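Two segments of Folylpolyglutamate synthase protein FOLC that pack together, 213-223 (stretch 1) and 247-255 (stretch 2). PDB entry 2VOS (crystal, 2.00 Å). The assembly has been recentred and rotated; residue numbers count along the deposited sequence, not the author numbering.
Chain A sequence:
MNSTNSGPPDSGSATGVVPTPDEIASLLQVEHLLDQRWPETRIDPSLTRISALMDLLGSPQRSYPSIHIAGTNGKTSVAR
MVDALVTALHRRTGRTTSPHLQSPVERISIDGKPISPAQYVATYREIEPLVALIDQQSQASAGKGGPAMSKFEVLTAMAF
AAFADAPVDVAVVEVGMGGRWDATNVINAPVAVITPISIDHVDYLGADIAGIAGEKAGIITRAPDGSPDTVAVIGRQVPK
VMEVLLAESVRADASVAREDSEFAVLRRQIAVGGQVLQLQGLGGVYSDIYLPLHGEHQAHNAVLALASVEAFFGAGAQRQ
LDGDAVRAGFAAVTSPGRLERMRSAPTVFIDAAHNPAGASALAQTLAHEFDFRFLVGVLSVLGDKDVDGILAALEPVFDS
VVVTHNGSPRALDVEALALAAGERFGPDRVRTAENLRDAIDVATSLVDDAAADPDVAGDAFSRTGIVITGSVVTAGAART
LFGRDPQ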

ATOM      1  N   ALA A 213       2.453 -14.266 -10.358  1.00 43.35           N
ATOM      2  CA  ALA A 213       0.983 -14.210 -10.548  1.00 41.81           C
ATOM      3  C   ALA A 213       0.279 -15.321  -9.816  1.00 42.11           C
ATOM      4  O   ALA A 213      -0.716 -15.082  -9.125  1.00 41.23           O
ATOM      5  CB  ALA A 213       0.628 -14.283 -12.016  1.00 41.54           C
ATOM      6  N   GLY A 214       0.795 -16.537  -9.959  1.00 40.68           N
ATOM      7  CA  GLY A 214       0.240 -17.689  -9.235  1.00 41.84           C
ATOM      8  C   GLY A 214       0.167 -17.580  -7.711  1.00 42.10           C
ATOM      9  O   GLY A 214      -0.839 -17.967  -7.082  1.00 42.10           O
ATOM     10  N   GLU A 215       1.236 -17.097  -7.093  1.00 41.01           N
ATOM     11  CA  GLU A 215       1.207 -16.899  -5.680  1.00 42.36           C
ATOM     12  C   GLU A 215       0.097 -15.901  -5.253  1.00 42.28           C
ATOM     13  O   GLU A 215      -0.670 -16.165  -4.294  1.00 44.39           O
ATOM     14  CB  GLU A 215       2.567 -16.367  -5.197  1.00 42.95           C
ATOM     15  CG  GLU A 215       2.678 -16.428  -3.691  1.00 44.32           C
ATOM     16  CD  GLU A 215       4.009 -15.900  -3.175  1.00 52.57           C
ATOM     17  OE1 GLU A 215       4.771 -15.273  -3.954  1.00 55.83           O
ATOM     18  OE2 GLU A 215       4.271 -16.086  -1.969  1.00 53.45           O
ATOM     19  N   LYS A 216       0.020 -14.750  -5.912  1.00 42.08           N
ATOM     20  CA  LYS A 216      -1.015 -13.751  -5.543  1.00 43.60           C
ATOM     21  C   LYS A 216      -2.416 -14.291  -5.768  1.00 44.00           C
ATOM     22  O   LYS A 216      -3.344 -13.918  -5.052  1.00 45.15           O
ATOM     23  CB  LYS A 216      -0.826 -12.448  -6.307  1.00 43.05           C
ATOM     24  CG  LYS A 216       0.626 -11.934  -6.119  1.00 44.98           C
ATOM     25  CD  LYS A 216       0.784 -10.570  -6.765  1.00 45.02           C
ATOM     26  CE  LYS A 216       2.255 -10.108  -6.746  1.00 46.97           C
ATOM     27  NZ  LYS A 216       2.733  -9.930  -5.328  1.00 40.91           N
ATOM     28  N   ALA A 217      -2.577 -15.135  -6.791  1.00 42.27           N
ATOM     29  CA  ALA A 217      -3.864 -15.709  -7.108  1.00 41.89           C
ATOM     30  C   ALA A 217      -4.337 -16.616  -5.988  1.00 42.28           C
ATOM     31  O   ALA A 217      -5.524 -16.964  -5.940  1.00 42.82           O
ATOM     32  CB  ALA A 217      -3.790 -16.490  -8.406  1.00 42.03           C
ATOM     33  N   GLY A 218      -3.432 -17.024  -5.096  1.00 41.90           N
ATOM     34  CA  GLY A 218      -3.840 -17.912  -4.005  1.00 41.61           C
ATOM     35  C   GLY A 218      -4.891 -17.300  -3.069  1.00 42.25           C
ATOM     36  O   GLY A 218      -5.462 -18.006  -2.248  1.00 42.95           O
ATOM     37  N   ILE A 219      -5.210 -16.006  -3.196  1.00 39.73           N
ATOM     38  CA  ILE A 219      -6.260 -15.479  -2.332  1.00 39.65           C
ATOM     39  C   ILE A 219      -7.656 -15.657  -2.955  1.00 40.16           C
ATOM     40  O   ILE A 219      -8.688 -15.344  -2.319  1.00 40.70           O
ATOM     41  CB  ILE A 219      -6.019 -13.964  -1.928  1.00 39.04           C
ATOM     42  CG1 ILE A 219      -6.218 -13.029  -3.153  1.00 39.06           C
ATOM     43  CG2 ILE A 219      -4.642 -13.805  -1.235  1.00 36.34           C
ATOM     44  CD1 ILE A 219      -6.565 -11.569  -2.768  1.00 38.00           C
ATOM     45  N   ILE A 220      -7.702 -16.104  -4.205  1.00 38.96           N
ATOM     46  CA  ILE A 220      -8.994 -16.346  -4.839  1.00 40.42           C
ATOM     47  C   ILE A 220      -9.386 -17.789  -4.454  1.00 42.65           C
ATOM     48  O   ILE A 220      -8.760 -18.735  -4.949  1.00 41.95           O
ATOM     49  CB  ILE A 220      -8.876 -16.250  -6.409  1.00 40.80           C
ATOM     50  CG1 ILE A 220      -8.332 -14.876  -6.867  1.00 41.00           C
ATOM     51  CG2 ILE A 220     -10.219 -16.558  -7.092  1.00 36.89           C
ATOM     52  CD1 ILE A 220      -7.756 -14.872  -8.324  1.00 37.65           C
ATOM     53  N   THR A 221     -10.405 -17.972  -3.606  1.00 44.32           N
ATOM     54  CA  THR A 221     -10.727 -19.301  -3.051  1.00 47.34           C
ATOM     55  C   THR A 221     -12.151 -19.711  -3.395  1.00 49.08           C
ATOM     56  O   THR A 221     -13.013 -18.831  -3.559  1.00 50.65           O
ATOM     57  CB  THR A 221     -10.571 -19.302  -1.508  1.00 47.49           C
ATOM     58  OG1 THR A 221     -11.505 -18.378  -0.958  1.00 49.21           O
ATOM     59  CG2 THR A 221      -9.204 -18.801  -1.106  1.00 46.03           C
ATOM     60  N   ARG A 222     -12.423 -21.006  -3.481  1.00 50.40           N
ATOM     61  CA  ARG A 222     -13.789 -21.479  -3.752  1.00 52.50           C
ATOM     62  C   ARG A 222     -14.693 -21.132  -2.560  1.00 53.31           C
ATOM     63  O   ARG A 222     -14.291 -21.290  -1.406  1.00 53.91           O
ATOM     64  CB  ARG A 222     -13.790 -22.975  -4.023  1.00 52.69           C
ATOM     65  CG  ARG A 222     -15.205 -23.574  -4.278  1.00 56.46           C
ATOM     66  CD  ARG A 222     -15.136 -24.937  -5.001  1.00 63.87           C
ATOM     67  NE  ARG A 222     -16.442 -25.594  -5.214  1.00 67.90           N
ATOM     68  CZ  ARG A 222     -17.544 -25.027  -5.730  1.00 72.01           C
ATOM     69  NH1 ARG A 222     -17.559 -23.739  -6.075  1.00 73.45           N
ATOM     70  NH2 ARG A 222     -18.658 -25.751  -5.894  1.00 72.44           N
ATOM     71  N   ALA A 223     -15.885 -20.612  -2.828  1.00 54.18           N
ATOM     72  CA  ALA A 223     -16.841 -20.246  -1.771  1.00 55.82           C
ATOM     73  C   ALA A 223     -17.483 -21.511  -1.158  1.00 57.70           C
ATOM     74  O   ALA A 223     -17.578 -22.553  -1.832  1.00 57.42           O
ATOM     75  CB  ALA A 223     -17.930 -19.340  -2.345  1.00 55.06           C
ATOM     76  N   ALA A 247      -6.842 -18.626 -15.048  1.00 48.32           N
ATOM     77  CA  ALA A 247      -6.727 -20.086 -14.771  1.00 48.00           C
ATOM     78  C   ALA A 247      -7.075 -20.403 -13.308  1.00 48.42           C
ATOM     79  O   ALA A 247      -7.873 -21.304 -13.025  1.00 48.41           O
ATOM     80  CB  ALA A 247      -5.352 -20.559 -15.100  1.00 48.68           C
ATOM     81  N   GLU A 248      -6.490 -19.645 -12.380  1.00 47.92           N
ATOM     82  CA  GLU A 248      -6.745 -19.853 -10.977  1.00 48.38           C
ATOM     83  C   GLU A 248      -8.180 -19.485 -10.624  1.00 47.56           C
ATOM     84  O   GLU A 248      -8.769 -20.038  -9.708  1.00 46.61           O
ATOM     85  CB  GLU A 248      -5.763 -19.006 -10.152  1.00 50.26           C
ATOM     86  CG  GLU A 248      -4.274 -19.230 -10.539  1.00 53.97           C
ATOM     87  CD  GLU A 248      -3.762 -20.613 -10.113  1.00 57.96           C
ATOM     88  OE1 GLU A 248      -3.743 -20.869  -8.885  1.00 61.80           O
ATOM     89  OE2 GLU A 248      -3.404 -21.429 -10.996  1.00 56.95           O
ATOM     90  N   SER A 249      -8.758 -18.524 -11.340  1.00 47.98           N
ATOM     91  CA  SER A 249     -10.134 -18.138 -11.047  1.00 47.71           C
ATOM     92  C   SER A 249     -11.062 -19.277 -11.490  1.00 48.01           C
ATOM     93  O   SER A 249     -12.128 -19.505 -10.891  1.00 47.56           O
ATOM     94  CB  SER A 249     -10.509 -16.838 -11.778  1.00 48.61           C
ATOM     95  OG  SER A 249      -9.738 -15.718 -11.337  1.00 50.44           O
ATOM     96  N   VAL A 250     -10.682 -19.943 -12.578  1.00 47.70           N
ATOM     97  CA  VAL A 250     -11.417 -21.144 -13.031  1.00 49.31           C
ATOM     98  C   VAL A 250     -11.288 -22.266 -11.977  1.00 49.62           C
ATOM     99  O   VAL A 250     -12.271 -22.910 -11.606  1.00 49.14           O
ATOM    100  CB  VAL A 250     -10.899 -21.652 -14.406  1.00 48.81           C
ATOM    101  CG1 VAL A 250     -11.471 -23.039 -14.740  1.00 49.34           C
ATOM    102  CG2 VAL A 250     -11.194 -20.660 -15.512  1.00 48.63           C
ATOM    103  N   ARG A 251     -10.078 -22.484 -11.462  1.00 50.63           N
ATOM    104  CA  ARG A 251      -9.928 -23.520 -10.416  1.00 51.04           C
ATOM    105  C   ARG A 251     -10.741 -23.214  -9.159  1.00 51.75           C
ATOM    106  O   ARG A 251     -11.262 -24.151  -8.542  1.00 51.70           O
ATOM    107  CB  ARG A 251      -8.462 -23.836 -10.082  1.00 51.65           C
ATOM    108  N   ALA A 252     -10.905 -21.917  -8.808  1.00 51.64           N
ATOM    109  CA  ALA A 252     -11.701 -21.510  -7.630  1.00 51.93           C
ATOM    110  C   ALA A 252     -13.206 -21.344  -7.884  1.00 52.41           C
ATOM    111  O   ALA A 252     -13.964 -20.903  -6.976  1.00 52.75           O
ATOM    112  CB  ALA A 252     -11.119 -20.180  -6.979  1.00 52.65           C
ATOM    113  N   ASP A 253     -13.658 -21.664  -9.103  1.00 52.31           N
ATOM    114  CA  ASP A 253     -15.045 -21.366  -9.475  1.00 52.26           C
ATOM    115  C   ASP A 253     -15.394 -19.882  -9.344  1.00 51.73           C
ATOM    116  O   ASP A 253     -16.522 -19.529  -8.969  1.00 52.41           O
ATOM    117  CB  ASP A 253     -15.964 -22.101  -8.526  1.00 53.55           C
ATOM    118  CG  ASP A 253     -16.713 -23.188  -9.193  1.00 55.66           C
ATOM    119  OD1 ASP A 253     -16.399 -24.376  -8.925  1.00 63.86           O
ATOM    120  OD2 ASP A 253     -17.604 -22.835 -10.000  1.00 62.16           O
ATOM    121  N   ALA A 254     -14.436 -19.005  -9.600  1.00 49.30           N
ATOM    122  CA  ALA A 254     -14.675 -17.596  -9.310  1.00 48.65           C
ATOM    123  C   ALA A 254     -15.255 -16.871 -10.530  1.00 47.82           C
ATOM    124  O   ALA A 254     -14.816 -17.127 -11.637  1.00 47.27           O
ATOM    125  CB  ALA A 254     -13.339 -16.939  -8.828  1.00 47.80           C
ATOM    126  N   SER A 255     -16.234 -15.979 -10.330  1.00 47.49           N
ATOM    127  CA  SER A 255     -16.650 -15.037 -11.378  1.00 47.93           C
ATOM    128  C   SER A 255     -15.564 -13.988 -11.542  1.00 46.83           C
ATOM    129  O   SER A 255     -14.996 -13.556 -10.541  1.00 48.08           O
ATOM    130  CB  SER A 255     -17.902 -14.297 -10.954  1.00 48.15           C
ATOM    131  OG  SER A 255     -18.946 -15.204 -10.716  1.00 55.70           O
TER
HETATM  132  O   HOH W   1     -16.481 -19.745  -5.632  1.00 49.54           O

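The two stretches meet where two helices give way to less regular chain. Stretch 1 opens in a helix that leads into a type I turn from Ala-217 to Ile-220, marked by the hydrogen bond from Ile-220 N to Ala-217 O (2.9 Å), after which the chain extends through Thr-221 and Arg-222. In stretch 2 the helix runs to Arg-251 and closes in a Schellman motif: Asp-253 takes a positive phi of 57°, and Ala-254 N reaches back to Ser-249 O (2.7 Å) while Asp-253 N bonds to Val-250 O (3.1 Å). The backbones approach most nearly at Arg-222 and Ala-252, whose CA atoms are 4.4 Å apart; Ala-217 CA and Glu-248 CA are separated by 6.4 Å. No direct hydrogen bond joins the stretches, so the contact rests on close packing, one charge pair and a water placed to link the backbones.

Ile-220 supplies the largest share of the buried surface. Its CA-to-CB bond points toward stretch 2, and chi1 (-58°, m) puts Ile-220 CG2 against two methyl groups, 3.7 Å from Ala-252 CB and 3.6 Å from Ala-254 CB. With chi2 at 161° (t), Ile-220 CD1 comes to within 3.7 Å of Ser-249 OG. That hydroxyl, in the m rotamer, is hydrogen-bonded to a residue just outside the stretch, so its polar need is met although an aliphatic carbon lies beside it. Ala-252 CB also sits 3.4 Å from Ile-220 O and 3.8 Å from Thr-221 C, so the methyl is packed directly against the backbone of stretch 1.

At the helical end, Ala-217 CB touches Glu-248 CG at 3.5 Å. The chi1 of Glu-248 (-53°, m) places this methylene on the alanine methyl, and chi2 (-70°, m) turns the carboxylate end, whose OE1 is hydrogen-bonded elsewhere in the structure. The methylene contact therefore buries apolar surface without stranding that carboxylate oxygen.

The opposite charges of Arg-222 and Asp-253 pair at the exposed border. The CA-to-CB bond of Arg-222 points sideways, but three near-trans torsions (178°, 161° and 177°) extend the chain, and its end comes nearer to stretch 2. Arg-222 NH1 lies 3.1 Å from Asp-253 OD1 in a salt bridge. The oxygen sits over one face of the guanidinium, well out of its plane, so no N-H points at it and the attraction is electrostatic alone. The chi1 of Asp-253, -112°, falls between the usual wells, on a residue whose backbone is already committed to the positive-phi position of the helix terminus. Both residues also touch a crystal neighbour, which may influence their conformations.

Backbone polarity adds a final link. Ala-252 O receives a CA-H···O contact from Arg-222 CA at 3.3 Å, with an angle of 143° at the hydrogen. Water 1 accepts a hydrogen bond from Ala-223 N (3.0 Å) and is placed to donate to Ala-252 O (3.1 Å), a possible bridge between the two backbones beside their closest approach.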